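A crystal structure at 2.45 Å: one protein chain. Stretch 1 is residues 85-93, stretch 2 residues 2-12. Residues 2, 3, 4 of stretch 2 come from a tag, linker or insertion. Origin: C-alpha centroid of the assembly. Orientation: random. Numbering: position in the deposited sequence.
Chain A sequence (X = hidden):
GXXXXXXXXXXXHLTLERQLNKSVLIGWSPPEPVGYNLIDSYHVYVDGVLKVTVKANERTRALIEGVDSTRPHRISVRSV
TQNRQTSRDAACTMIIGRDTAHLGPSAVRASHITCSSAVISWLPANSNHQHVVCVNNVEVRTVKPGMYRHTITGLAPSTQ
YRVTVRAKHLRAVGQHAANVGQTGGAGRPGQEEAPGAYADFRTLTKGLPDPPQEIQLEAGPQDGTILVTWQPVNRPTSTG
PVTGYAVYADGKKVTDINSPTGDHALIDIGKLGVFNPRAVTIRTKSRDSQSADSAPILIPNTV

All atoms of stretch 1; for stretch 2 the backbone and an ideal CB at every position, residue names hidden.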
# COMPACT_ATOMS: atom_id res chain seq x y z
N GLN A 85 -7.09 14.07 13.33
CA GLN A 85 -6.83 13.35 12.10
C GLN A 85 -5.46 13.72 11.54
O GLN A 85 -4.98 14.84 11.71
CB GLN A 85 -7.90 13.68 11.06
CG GLN A 85 -9.14 12.80 11.07
CD GLN A 85 -10.06 13.07 9.88
OE1 GLN A 85 -10.63 14.16 9.76
NE2 GLN A 85 -10.21 12.08 9.00
N THR A 86 -4.82 12.76 10.88
CA THR A 86 -3.44 12.94 10.43
C THR A 86 -3.30 12.58 8.95
O THR A 86 -4.16 11.93 8.36
CB THR A 86 -2.44 12.09 11.24
OG1 THR A 86 -2.75 10.70 11.08
CG2 THR A 86 -2.48 12.45 12.72
N SER A 87 -2.20 13.04 8.36
CA SER A 87 -1.77 12.59 7.05
C SER A 87 -0.92 11.32 7.19
O SER A 87 -0.50 10.95 8.28
CB SER A 87 -0.97 13.68 6.33
OG SER A 87 0.14 14.08 7.12
N ARG A 88 -0.67 10.66 6.06
CA ARG A 88 0.06 9.40 6.05
C ARG A 88 1.56 9.64 5.93
O ARG A 88 2.00 10.64 5.37
CB ARG A 88 -0.41 8.50 4.92
CG ARG A 88 -1.91 8.30 4.91
CD ARG A 88 -2.30 7.11 4.06
NE ARG A 88 -3.75 6.96 3.98
CZ ARG A 88 -4.45 6.11 4.73
NH1 ARG A 88 -3.83 5.33 5.60
NH2 ARG A 88 -5.77 6.04 4.59
N ASP A 89 2.34 8.70 6.47
CA ASP A 89 3.79 8.81 6.39
C ASP A 89 4.27 8.92 4.94
O ASP A 89 5.18 9.70 4.64
CB ASP A 89 4.46 7.60 7.07
CG ASP A 89 4.44 7.68 8.59
OD1 ASP A 89 4.59 6.63 9.25
OD2 ASP A 89 4.27 8.79 9.15
N ALA A 90 3.65 8.15 4.03
CA ALA A 90 4.11 8.06 2.65
C ALA A 90 4.06 9.38 1.91
O ALA A 90 4.64 9.48 0.82
CB ALA A 90 3.27 7.05 1.86
N ALA A 91 3.36 10.38 2.45
CA ALA A 91 3.31 11.68 1.80
C ALA A 91 4.47 12.58 2.20
O ALA A 91 4.80 13.49 1.45
CB ALA A 91 2.00 12.39 2.10
N CYS A 92 5.08 12.35 3.36
CA CYS A 92 6.20 13.17 3.81
C CYS A 92 7.18 12.24 4.52
O CYS A 92 7.07 12.02 5.73
CB CYS A 92 5.75 14.31 4.70
SG CYS A 92 7.03 15.55 4.97
N THR A 93 8.14 11.72 3.76
CA THR A 93 9.03 10.70 4.30
C THR A 93 10.35 10.70 3.55
O THR A 93 10.43 11.08 2.37
CB THR A 93 8.41 9.31 4.23
OG1 THR A 93 9.16 8.45 5.10
CG2 THR A 93 8.46 8.76 2.79
N UNK A 2 -6.23 6.14 11.68
CA UNK A 2 -5.32 5.19 12.33
C UNK A 2 -3.85 5.62 12.24
O UNK A 2 -3.32 6.23 13.17
CB UNK A 2 -5.49 3.80 11.70
N UNK A 3 -3.20 5.30 11.12
CA UNK A 3 -1.85 5.75 10.84
C UNK A 3 -1.82 6.76 9.70
O UNK A 3 -0.82 6.88 8.99
CB UNK A 3 -0.96 4.55 10.51
N UNK A 4 -2.92 7.50 9.53
CA UNK A 4 -3.02 8.48 8.47
C UNK A 4 -4.31 8.43 7.68
O UNK A 4 -5.03 7.43 7.69
CB UNK A 4 -1.84 8.30 7.51
N UNK A 5 -4.61 9.54 6.99
CA UNK A 5 -5.78 9.65 6.15
C UNK A 5 -5.40 10.40 4.88
O UNK A 5 -4.57 11.31 4.92
CB UNK A 5 -6.92 10.35 6.89
N UNK A 6 -6.00 10.00 3.77
CA UNK A 6 -5.74 10.67 2.49
C UNK A 6 -6.26 12.11 2.47
O UNK A 6 -5.71 12.93 1.73
CB UNK A 6 -6.38 9.88 1.35
N UNK A 7 -7.30 12.43 3.24
CA UNK A 7 -7.89 13.77 3.16
C UNK A 7 -6.92 14.85 3.64
O UNK A 7 -6.77 15.89 3.00
CB UNK A 7 -9.18 13.83 3.99
N UNK A 8 -6.25 14.61 4.77
CA UNK A 8 -5.40 15.62 5.41
C UNK A 8 -4.19 16.00 4.55
O UNK A 8 -3.29 15.17 4.35
CB UNK A 8 -4.92 15.11 6.77
N UNK A 9 -4.10 17.25 4.10
CA UNK A 9 -2.87 17.71 3.43
C UNK A 9 -1.64 17.48 4.29
O UNK A 9 -1.68 17.59 5.52
CB UNK A 9 -2.98 19.20 3.08
N UNK A 10 -0.53 17.20 3.62
CA UNK A 10 0.69 16.73 4.26
C UNK A 10 1.84 17.71 4.10
O UNK A 10 1.86 18.51 3.16
CB UNK A 10 1.09 15.37 3.69
N UNK A 11 2.82 17.68 5.00
CA UNK A 11 3.97 18.58 4.87
C UNK A 11 4.78 18.25 3.62
O UNK A 11 4.66 17.17 3.05
CB UNK A 11 4.86 18.49 6.11
N UNK A 12 5.57 19.21 3.18
CA UNK A 12 6.38 19.08 1.98
C UNK A 12 7.83 19.48 2.28
O UNK A 12 8.14 20.04 3.33
CB UNK A 12 5.81 19.94 0.85

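Positions 2 and 3 point away from and sideways to stretch 1, with nothing of that stretch within 5.5 Å of either ideal CB, so the geometry selects no side chain. They are P2 and L3, both from the tag and poorly ordered; L3 approaches chiefly by its backbone, L3 O lying 4.0 Å from R88 CA.

Position 4 is the most constrained. Its CA is 4.0 Å from R88 CA, and phi/psi of 134/160 would jam a CB against the preceding carbonyl oxygen. The ideal CB would also fall 2.6 Å from R88 CG, a clash. Only glycine answers both tests. The residue is G4, the last of the tag, and its bare CA packs 3.4 Å from T86 OG1.

At position 5 the backbone makes the polar contact: its N lies 2.8 Å from T86 O, a weak hydrogen bond with an angle of 127°. The CB points away overall yet sits 3.5 Å from T86 O, so a small side chain, polar or not, would suit. The residue is S5; its OG turns back on its own stretch, accepting a hydrogen bond from the N of position 7 at 3.1 Å.

The CB of position 6 points away, but it stands 4.7 Å from R88 NE. A side chain that bends back could meet that positive charge, which favours Asp or Glu, with Asn or Gln as neutral alternatives. D6 does so with chi1 in m: its OD1 reaches R88 NE at 2.6 Å, a hydrogen-bonded salt bridge near the guanidinium plane, and takes a weaker hydrogen bond from R88 NH2 at 3.1 Å.

Position 7 points sideways and is little constrained by stretch 1; many polar residues would serve. It is N7, whose N donates the hydrogen bond to S5 OG.

Position 8 points toward stretch 1, its ideal CB 3.6 Å from T86 O and 3.8 Å from S87 N. A compact aliphatic group fits. V8 places CG2 4.0 Å from Q85 CB and CG1 4.0 Å from S87 CB.

Position 9 points away and is loosely specified: P9.

Position 10 points toward A91, with the ideal CB 3.5 Å from A91 CB and 3.8 Å from S87 CB. So tight an approach favours a small residue, and A10 makes a methyl-to-methyl contact.

Position 11 points sideways beside C92 SG; apolar residues suit, and phi of -66° permits proline. P11 sets CB 3.8 Å from C92 SG.

Position 12 points away, leaving room for a long polar chain: K12.

Stretch 2 (2-12) PLGSDNVPAPK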
# COMPACT_ATOMS: atom_id res chain seq x y z
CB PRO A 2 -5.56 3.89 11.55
CG PRO A 2 -6.18 4.32 10.25
CD PRO A 2 -6.99 5.53 10.58
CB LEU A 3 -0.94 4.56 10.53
CG LEU A 3 -0.40 3.80 11.75
CD1 LEU A 3 0.92 3.12 11.41
CD2 LEU A 3 -0.24 4.72 12.95
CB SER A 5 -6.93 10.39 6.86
OG SER A 5 -7.86 10.90 5.93
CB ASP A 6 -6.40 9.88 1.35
CG ASP A 6 -5.80 8.48 1.13
OD1 ASP A 6 -5.32 7.84 2.10
OD2 ASP A 6 -5.86 7.99 -0.02
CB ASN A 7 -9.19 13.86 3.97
CG ASN A 7 -10.00 12.59 3.95
OD1 ASN A 7 -10.27 12.01 5.00
ND2 ASN A 7 -10.42 12.16 2.75
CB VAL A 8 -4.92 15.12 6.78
CG1 VAL A 8 -3.97 16.11 7.39
CG2 VAL A 8 -6.12 14.87 7.69
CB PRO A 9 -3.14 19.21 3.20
CG PRO A 9 -4.61 19.34 3.19
CD PRO A 9 -5.14 18.29 4.13
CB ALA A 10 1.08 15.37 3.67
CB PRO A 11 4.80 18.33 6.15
CG PRO A 11 3.92 17.47 7.05
CD PRO A 11 3.02 16.71 6.10
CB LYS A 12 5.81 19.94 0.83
CG LYS A 12 4.29 19.87 0.70
CD LYS A 12 3.70 21.03 -0.12
CE LYS A 12 4.70 21.58 -1.13
NZ LYS A 12 4.04 22.30 -2.27
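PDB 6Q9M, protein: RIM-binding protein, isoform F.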